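Local coordinates for aminotransferase class-III (PDB 6K8H), which is an omega-transaminase of the class-III aminotransferase family and covalently holds (5-hydroxy-4,6-dimethylpyridin-3-yl)methyl dihydrogen phosphate in a pocket between two subunits, at residues Tyr71-Ile75 with Gly281-Gly285; His76-Asp82 with Thr330-Leu335. All blocks are in the same frame, centred on the assembly; numbering follows the deposited sequence.

Interaction 1 (Tyr71-Ile75 with Gly281-Gly285); sequences YTALI and GKIIG. With PLR ((5-hydroxy-4,6-dimethylpyridin-3-yl)methyl dihydrogen phosphate), chain D.
Lys-282 runs past Tyr-71, Thr-72 and Ala-73 with CG set beside its backbone N (chi1 -66°) and the next two torsions extended. The chain bends only at its last torsion, chi4 83°, where NZ turns off toward the ligand. NZ is covalently bonded to C4A of PLR, (5-hydroxy-4,6-dimethylpyridin-3-yl)methyl dihydrogen phosphate, at 1.9 Å. The methylenes touch the other segment in sequence. Lys-282 CB lies against CB of Ala-73 at 3.8 Å. Lys-282 CD passes obliquely by OG1 of Thr-72. Lys-282 CE sits 3.1 Å from the carbonyl O of Tyr-71. That same Tyr-71 O accepts a short hydrogen bond from Thr-72 OG1, 2.6 Å long, with the donor tilted from the carbonyl plane.

This is the ligand-bearing lysine of a PLP-dependent aminotransferase fold. It follows strand 277-281 of the seven-stranded mixed sheet and opens a turn that continues as a short 3-10 segment. The lysine is flanked by the second subunit, whose Thr-317 packs on it and hydrogen-bonds PLR; Phe-318 of the same subunit packs on Ala-73.

Ile-283 makes the other half of the contact. Ile-283 CG2 meets Thr-72 O at 3.2 Å. Ile-283 CG2 also packs at 4.0 Å on Ile-75 CB, the two isoleucines lying askew. Thr-72 O is also hydrogen-bonded by Arg-261. The backbones add no direct hydrogen bond across the contact. Instead CA of Ile-283 directs a C-H at Ala-73 O, 3.3 Å away, with an angle of 153° at the hydrogen. One water donates to both Ala-73 O and Ile-283 O, bridging the two backbones inside this buried region.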
ATOM      1  N   TYR B  71      15.564   5.177  -0.159  1.00 10.73           N
ATOM      2  CA  TYR B  71      15.470   5.124   1.296  1.00 10.01           C
ATOM      3  C   TYR B  71      15.674   3.700   1.817  1.00 11.84           C
ATOM      4  O   TYR B  71      14.897   3.186   2.619  1.00  7.93           O
ATOM      5  CB  TYR B  71      14.158   5.753   1.774  1.00  9.09           C
ATOM      6  CG  TYR B  71      14.302   7.268   1.712  1.00  9.58           C
ATOM      7  CD1 TYR B  71      14.054   7.964   0.533  1.00 15.66           C
ATOM      8  CD2 TYR B  71      14.789   7.977   2.797  1.00 13.99           C
ATOM      9  CE1 TYR B  71      14.242   9.346   0.460  1.00 18.45           C
ATOM     10  CE2 TYR B  71      14.967   9.352   2.743  1.00 14.27           C
ATOM     11  CZ  TYR B  71      14.701  10.032   1.573  1.00 17.55           C
ATOM     12  OH  TYR B  71      14.891  11.399   1.525  1.00 21.70           O
ATOM     13  N   THR B  72      16.770   3.084   1.362  1.00 11.69           N
ATOM     14  CA  THR B  72      17.345   1.787   1.760  1.00 10.02           C
ATOM     15  C   THR B  72      16.634   0.588   1.136  1.00 10.61           C
ATOM     16  O   THR B  72      17.008  -0.553   1.465  1.00 11.53           O
ATOM     17  CB  THR B  72      17.414   1.559   3.289  1.00  9.66           C
ATOM     18  OG1 THR B  72      16.117   1.244   3.819  1.00  9.20           O
ATOM     19  CG2 THR B  72      17.984   2.774   4.015  1.00 11.65           C
ATOM     20  N   ALA B  73      15.640   0.788   0.261  1.00  8.01           N
ATOM     21  CA  ALA B  73      14.908  -0.345  -0.307  1.00  9.34           C
ATOM     22  C   ALA B  73      15.758  -1.154  -1.286  1.00  8.36           C
ATOM     23  O   ALA B  73      15.621  -2.379  -1.365  1.00 10.90           O
ATOM     24  CB  ALA B  73      13.628   0.135  -0.994  1.00  9.87           C
ATOM     25  N   LEU B  74      16.583  -0.497  -2.087  1.00  9.34           N
ATOM     26  CA  LEU B  74      17.317  -1.177  -3.156  1.00  9.85           C
ATOM     27  C   LEU B  74      18.727  -1.487  -2.664  1.00  9.11           C
ATOM     28  O   LEU B  74      19.712  -0.847  -3.033  1.00  8.26           O
ATOM     29  CB  LEU B  74      17.307  -0.336  -4.433  1.00  8.70           C
ATOM     30  CG  LEU B  74      16.073  -0.603  -5.304  1.00 11.66           C
ATOM     31  CD1 LEU B  74      14.777  -0.127  -4.615  1.00 11.22           C
ATOM     32  CD2 LEU B  74      16.242   0.052  -6.656  1.00 16.85           C
ATOM     33  N   ILE B  75      18.814  -2.526  -1.835  1.00  6.55           N
ATOM     34  CA  ILE B  75      20.099  -2.900  -1.259  1.00  9.11           C
ATOM     35  C   ILE B  75      21.067  -3.387  -2.329  1.00  9.59           C
ATOM     36  O   ILE B  75      22.280  -3.381  -2.105  1.00  8.81           O
ATOM     37  CB  ILE B  75      19.881  -3.937  -0.139  1.00 10.63           C
ATOM     38  CG1 ILE B  75      21.190  -4.192   0.639  1.00 11.20           C
ATOM     39  CG2 ILE B  75      19.255  -5.209  -0.701  1.00 10.42           C
ATOM     40  CD1 ILE B  75      20.964  -4.563   2.094  1.00 12.72           C
ATOM     41  N   GLY B 281       9.359  -4.362   4.945  1.00  9.65           N
ATOM     42  CA  GLY B 281       9.106  -3.850   3.611  1.00  9.97           C
ATOM     43  C   GLY B 281      10.429  -3.554   2.939  1.00  7.89           C
ATOM     44  O   GLY B 281      11.434  -4.186   3.273  1.00  9.00           O
ATOM     45  N   LYS B 282      10.437  -2.603   1.998  1.00 11.07           N
ATOM     46  CA  LYS B 282      11.652  -2.133   1.333  1.00  8.73           C
ATOM     47  C   LYS B 282      12.484  -3.275   0.730  1.00  7.86           C
ATOM     48  O   LYS B 282      12.128  -3.792  -0.346  1.00  9.12           O
ATOM     49  CB  LYS B 282      12.454  -1.269   2.318  1.00 11.78           C
ATOM     50  CG  LYS B 282      11.705   0.036   2.690  1.00 13.74           C
ATOM     51  CD  LYS B 282      12.572   1.062   3.421  1.00 12.71           C
ATOM     52  CE  LYS B 282      12.003   2.503   3.317  1.00 16.67           C
ATOM     53  NZ  LYS B 282      10.928   2.819   4.320  1.00 24.61           N
ATOM     54  N   ILE B 283      13.574  -3.681   1.374  1.00  8.52           N
ATOM     55  CA  ILE B 283      14.497  -4.635   0.687  1.00 11.12           C
ATOM     56  C   ILE B 283      13.786  -5.935   0.294  1.00 10.27           C
ATOM     57  O   ILE B 283      14.141  -6.496  -0.738  1.00  9.52           O
ATOM     58  CB  ILE B 283      15.746  -4.935   1.539  1.00  9.08           C
ATOM     59  CG1 ILE B 283      15.415  -5.818   2.743  1.00  8.12           C
ATOM     60  CG2 ILE B 283      16.460  -3.654   1.939  1.00  8.25           C
ATOM     61  CD1 ILE B 283      16.617  -6.455   3.376  1.00 10.80           C
ATOM     62  N   ILE B 284      12.767  -6.336   1.044  1.00  8.66           N
ATOM     63  CA  ILE B 284      12.244  -7.684   0.877  1.00  7.70           C
ATOM     64  C   ILE B 284      11.456  -7.793  -0.419  1.00  8.28           C
ATOM     65  O   ILE B 284      10.965  -8.876  -0.750  1.00 11.77           O
ATOM     66  CB  ILE B 284      11.377  -8.119   2.081  1.00  8.11           C
ATOM     67  CG1 ILE B 284      10.166  -7.200   2.254  1.00 10.08           C
ATOM     68  CG2 ILE B 284      12.180  -8.145   3.349  1.00 10.40           C
ATOM     69  CD1 ILE B 284       9.033  -7.842   3.055  1.00  6.97           C
ATOM     70  N   GLY B 285      11.317  -6.691  -1.159  1.00  8.72           N
ATOM     71  CA  GLY B 285      10.625  -6.758  -2.436  1.00  9.70           C
ATOM     72  C   GLY B 285      11.489  -6.655  -3.669  1.00  9.10           C
ATOM     73  O   GLY B 285      10.937  -6.580  -4.787  1.00 11.34           O
TER
HETATM   74  N1  PLR D 501       8.443   2.122   8.776  1.00 11.69           N
HETATM   75  C2  PLR D 501       9.672   2.601   8.621  1.00 15.00           C
HETATM   76  C2A PLR D 501      10.646   2.483   9.748  1.00 16.71           C
HETATM   77  C3  PLR D 501      10.053   3.191   7.408  1.00 21.00           C
HETATM   78  O3  PLR D 501      11.311   3.657   7.284  1.00 19.77           O
HETATM   79  C4  PLR D 501       9.120   3.282   6.356  1.00 18.77           C
HETATM   80  C4A PLR D 501       9.508   3.889   5.082  1.00 26.64           C
HETATM   81  C5  PLR D 501       7.837   2.759   6.549  1.00 19.17           C
HETATM   82  C6  PLR D 501       7.549   2.213   7.770  1.00 17.45           C
HETATM   83  C5A PLR D 501       6.781   2.843   5.480  1.00 17.28           C
HETATM   84  O4P PLR D 501       7.012   1.993   4.314  1.00 13.05           O
HETATM   85  P   PLR D 501       6.386   2.420   2.895  1.00 12.77           P
HETATM   86  O1P PLR D 501       4.927   2.615   3.151  1.00  6.81           O
HETATM   87  O2P PLR D 501       7.061   3.685   2.508  1.00 10.14           O
HETATM   88  O3P PLR D 501       6.675   1.301   1.947  1.00  9.29           O
HETATM   89  O   HOH W   1      15.817  -5.085  -2.564  1.00 11.71           O

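Interaction 2 (His76-Asp82 with Thr330-Leu335); sequences HGHADPD and TAMRKL
Lys-334 lies over the ring of His-76 and then puts its amine between two aspartates of the same segment as that ring. Its CE stands 4.0 Å from the ring centroid and only 3° off the ring normal, a CH-pi contact over the middle of one face. Lys-334 CB touches the ring near NE2 and CE1. The lysine chain is bent at chi3 and chi4 (56° and 88°), which carries NZ beyond the ring to the carboxylates. NZ forms a 2.6 Å salt bridge with Asp-82 OD2, met on its anti side and out of the carboxylate plane. A weak second bridge joins NZ to Asp-80 OD1 at 3.4 Å.

The edge of the His-76 ring is used too. NE2 donates a nearly straight hydrogen bond of 2.9 Å to Ala-331 O, which lies almost in the ring plane. The other ring nitrogen, ND1, is hydrogen-bonded to Thr-423 OG1. Two bonds therefore fix the rotation of the ring, and its face can receive the lysine methylene. Ala-331 CB packs near CD2 of His-76, and Leu-335 CD2 comes obliquely to CE1 at 4.0 Å.

The contact joins the end of helix 322-334 to the loop and first turn of helix 81-91. Asp-80 is the N-cap of helix 81-91, and its OD2 takes the backbone N of Ile-83. On the backbone side of Asp-82, CG2 of Thr-330 rests 3.8 Å from Asp-82 O. Lys-334 thus serves a capping residue and a first-turn residue together. Its positive charge probably offsets the two carboxylates at this helix start, and they in turn probably help keep the amine protonated.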
ATOM      1  N   HIS B  76      20.574  -3.832  -3.488  1.00  8.45           N
ATOM      2  CA  HIS B  76      21.457  -4.245  -4.575  1.00 10.93           C
ATOM      3  C   HIS B  76      21.658  -3.157  -5.621  1.00  9.31           C
ATOM      4  O   HIS B  76      22.192  -3.440  -6.698  1.00 12.83           O
ATOM      5  CB  HIS B  76      20.944  -5.527  -5.234  1.00 10.35           C
ATOM      6  CG  HIS B  76      20.915  -6.692  -4.298  1.00 11.06           C
ATOM      7  ND1 HIS B  76      22.041  -7.150  -3.647  1.00 12.60           N
ATOM      8  CD2 HIS B  76      19.893  -7.469  -3.874  1.00  8.32           C
ATOM      9  CE1 HIS B  76      21.716  -8.173  -2.875  1.00 11.73           C
ATOM     10  NE2 HIS B  76      20.415  -8.380  -2.988  1.00 10.69           N
ATOM     11  N   GLY B  77      21.243  -1.930  -5.340  1.00 10.08           N
ATOM     12  CA  GLY B  77      21.479  -0.842  -6.272  1.00  9.23           C
ATOM     13  C   GLY B  77      20.541  -0.895  -7.462  1.00 10.74           C
ATOM     14  O   GLY B  77      19.510  -1.554  -7.436  1.00 12.57           O
ATOM     15  N   HIS B  78      20.929  -0.204  -8.532  1.00 11.13           N
ATOM     16  CA  HIS B  78      20.038   0.020  -9.667  1.00 10.66           C
ATOM     17  C   HIS B  78      20.187  -1.061 -10.727  1.00 12.34           C
ATOM     18  O   HIS B  78      21.302  -1.471 -11.060  1.00 13.32           O
ATOM     19  CB  HIS B  78      20.307   1.378 -10.317  1.00 10.27           C
ATOM     20  CG  HIS B  78      20.047   2.540  -9.417  1.00 11.08           C
ATOM     21  ND1 HIS B  78      18.784   3.052  -9.204  1.00 11.28           N
ATOM     22  CD2 HIS B  78      20.886   3.272  -8.649  1.00  9.24           C
ATOM     23  CE1 HIS B  78      18.860   4.061  -8.356  1.00 11.09           C
ATOM     24  NE2 HIS B  78      20.123   4.219  -8.009  1.00 10.95           N
ATOM     25  N   ALA B  79      19.049  -1.502 -11.266  1.00  8.79           N
ATOM     26  CA  ALA B  79      19.007  -2.440 -12.389  1.00 13.33           C
ATOM     27  C   ALA B  79      19.893  -3.660 -12.139  1.00 12.78           C
ATOM     28  O   ALA B  79      20.714  -4.053 -12.975  1.00 10.08           O
ATOM     29  CB  ALA B  79      19.402  -1.747 -13.697  1.00 10.97           C
ATOM     30  N   ASP B  80      19.710  -4.267 -10.977  1.00 11.54           N
ATOM     31  CA  ASP B  80      20.451  -5.477 -10.673  1.00 12.54           C
ATOM     32  C   ASP B  80      20.094  -6.555 -11.691  1.00 12.13           C
ATOM     33  O   ASP B  80      18.901  -6.813 -11.914  1.00 12.58           O
ATOM     34  CB  ASP B  80      20.141  -5.966  -9.262  1.00 11.71           C
ATOM     35  CG  ASP B  80      20.782  -7.309  -8.971  1.00 14.99           C
ATOM     36  OD1 ASP B  80      21.944  -7.329  -8.525  1.00 16.04           O
ATOM     37  OD2 ASP B  80      20.129  -8.343  -9.209  1.00 14.32           O
ATOM     38  N   PRO B  81      21.081  -7.198 -12.327  1.00 12.55           N
ATOM     39  CA  PRO B  81      20.755  -8.137 -13.416  1.00 14.14           C
ATOM     40  C   PRO B  81      20.043  -9.394 -12.955  1.00 16.06           C
ATOM     41  O   PRO B  81      19.184  -9.899 -13.683  1.00 15.07           O
ATOM     42  CB  PRO B  81      22.128  -8.474 -14.028  1.00 17.86           C
ATOM     43  CG  PRO B  81      23.104  -7.561 -13.400  1.00 16.22           C
ATOM     44  CD  PRO B  81      22.533  -7.085 -12.107  1.00 16.04           C
ATOM     45  N   ASP B  82      20.412  -9.952 -11.796  1.00 12.29           N
ATOM     46  CA  ASP B  82      19.776 -11.191 -11.341  1.00 15.11           C
ATOM     47  C   ASP B  82      18.299 -10.972 -11.044  1.00 15.54           C
ATOM     48  O   ASP B  82      17.444 -11.781 -11.441  1.00 12.24           O
ATOM     49  CB  ASP B  82      20.492 -11.725 -10.102  1.00 17.85           C
ATOM     50  CG  ASP B  82      21.938 -12.102 -10.387  1.00 20.16           C
ATOM     51  OD1 ASP B  82      22.241 -12.422 -11.553  1.00 22.20           O
ATOM     52  OD2 ASP B  82      22.764 -12.078  -9.452  1.00 23.43           O
ATOM     53  N   THR B 330      14.768 -13.322  -4.991  1.00  9.40           N
ATOM     54  CA  THR B 330      16.110 -13.158  -5.560  1.00 11.46           C
ATOM     55  C   THR B 330      16.951 -12.194  -4.731  1.00 12.58           C
ATOM     56  O   THR B 330      18.105 -12.495  -4.382  1.00  9.46           O
ATOM     57  CB  THR B 330      15.998 -12.677  -7.009  1.00 11.30           C
ATOM     58  OG1 THR B 330      15.102 -13.541  -7.718  1.00 12.90           O
ATOM     59  CG2 THR B 330      17.354 -12.676  -7.706  1.00 11.22           C
ATOM     60  N   ALA B 331      16.384 -11.028  -4.391  1.00 10.01           N
ATOM     61  CA  ALA B 331      17.125 -10.038  -3.606  1.00 10.58           C
ATOM     62  C   ALA B 331      17.608 -10.626  -2.289  1.00  9.94           C
ATOM     63  O   ALA B 331      18.773 -10.459  -1.905  1.00 10.75           O
ATOM     64  CB  ALA B 331      16.249  -8.810  -3.343  1.00  8.74           C
ATOM     65  N   MET B 332      16.726 -11.338  -1.589  1.00  7.94           N
ATOM     66  CA  MET B 332      17.102 -11.891  -0.297  1.00  9.83           C
ATOM     67  C   MET B 332      18.094 -13.033  -0.456  1.00  8.59           C
ATOM     68  O   MET B 332      19.036 -13.144   0.332  1.00 10.46           O
ATOM     69  CB  MET B 332      15.856 -12.347   0.460  1.00  9.04           C
ATOM     70  CG  MET B 332      14.904 -11.220   0.827  1.00  9.03           C
ATOM     71  SD  MET B 332      15.692  -9.864   1.729  1.00 11.89           S
ATOM     72  CE  MET B 332      15.996 -10.657   3.310  1.00 13.87           C
ATOM     73  N   ARG B 333      17.912 -13.889  -1.472  1.00  6.64           N
ATOM     74  CA  ARG B 333      18.853 -14.988  -1.659  1.00  8.24           C
ATOM     75  C   ARG B 333      20.252 -14.480  -1.943  1.00  9.40           C
ATOM     76  O   ARG B 333      21.231 -15.150  -1.596  1.00 11.32           O
ATOM     77  CB  ARG B 333      18.407 -15.914  -2.791  1.00 11.74           C
ATOM     78  CG  ARG B 333      17.440 -17.006  -2.330  1.00 15.39           C
ATOM     79  CD  ARG B 333      17.023 -17.920  -3.487  1.00 12.16           C
ATOM     80  NE  ARG B 333      16.043 -18.899  -3.018  1.00 19.59           N
ATOM     81  CZ  ARG B 333      15.337 -19.699  -3.811  1.00 24.20           C
ATOM     82  NH1 ARG B 333      15.496 -19.635  -5.129  1.00 22.98           N
ATOM     83  NH2 ARG B 333      14.465 -20.559  -3.282  1.00 28.95           N
ATOM     84  N   LYS B 334      20.370 -13.318  -2.599  1.00 11.18           N
ATOM     85  CA  LYS B 334      21.678 -12.717  -2.832  1.00 10.52           C
ATOM     86  C   LYS B 334      22.302 -12.107  -1.581  1.00 12.04           C
ATOM     87  O   LYS B 334      23.518 -11.867  -1.575  1.00 12.73           O
ATOM     88  CB  LYS B 334      21.575 -11.657  -3.931  1.00 12.96           C
ATOM     89  CG  LYS B 334      21.292 -12.253  -5.301  1.00 15.24           C
ATOM     90  CD  LYS B 334      20.860 -11.202  -6.332  1.00 14.55           C
ATOM     91  CE  LYS B 334      21.869 -10.093  -6.478  1.00 20.08           C
ATOM     92  NZ  LYS B 334      22.917 -10.400  -7.493  1.00 21.46           N
ATOM     93  N   LEU B 335      21.506 -11.820  -0.543  1.00 10.74           N
ATOM     94  CA  LEU B 335      22.002 -11.287   0.734  1.00 11.29           C
ATOM     95  C   LEU B 335      22.345 -12.456   1.653  1.00 10.86           C
ATOM     96  O   LEU B 335      21.554 -12.876   2.498  1.00  9.77           O
ATOM     97  CB  LEU B 335      20.968 -10.385   1.392  1.00 12.49           C
ATOM     98  CG  LEU B 335      20.751  -8.947   0.971  1.00 16.87           C
ATOM     99  CD1 LEU B 335      19.628  -8.377   1.842  1.00 12.67           C
ATOM    100  CD2 LEU B 335      22.026  -8.127   1.100  1.00 13.90           C
TER

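The two contacts lie about 10 Å apart, centre to centre, and their segments alternate along the chain. Residues 71-75 run straight into 76-82, linking helix 69-72 to helix 81-91. Residues 281-285 lead off the end of strand 277-281 of the seven-stranded sheet, and 330-335 end helix 322-334. Interaction 1 is the deeper, at the ligand; interaction 2 lies farther out, about 18 Å from the chain centre. They meet through side chains: Ile-75 CD1 packs on Leu-335 CD2 at 3.8 Å, and Ile-283 CD1 touches Met-332 SD at 3.9 Å. Apolar packing thus runs from the ligand-bearing turn to the end of helix 322-334, and both contacts also touch the second subunit.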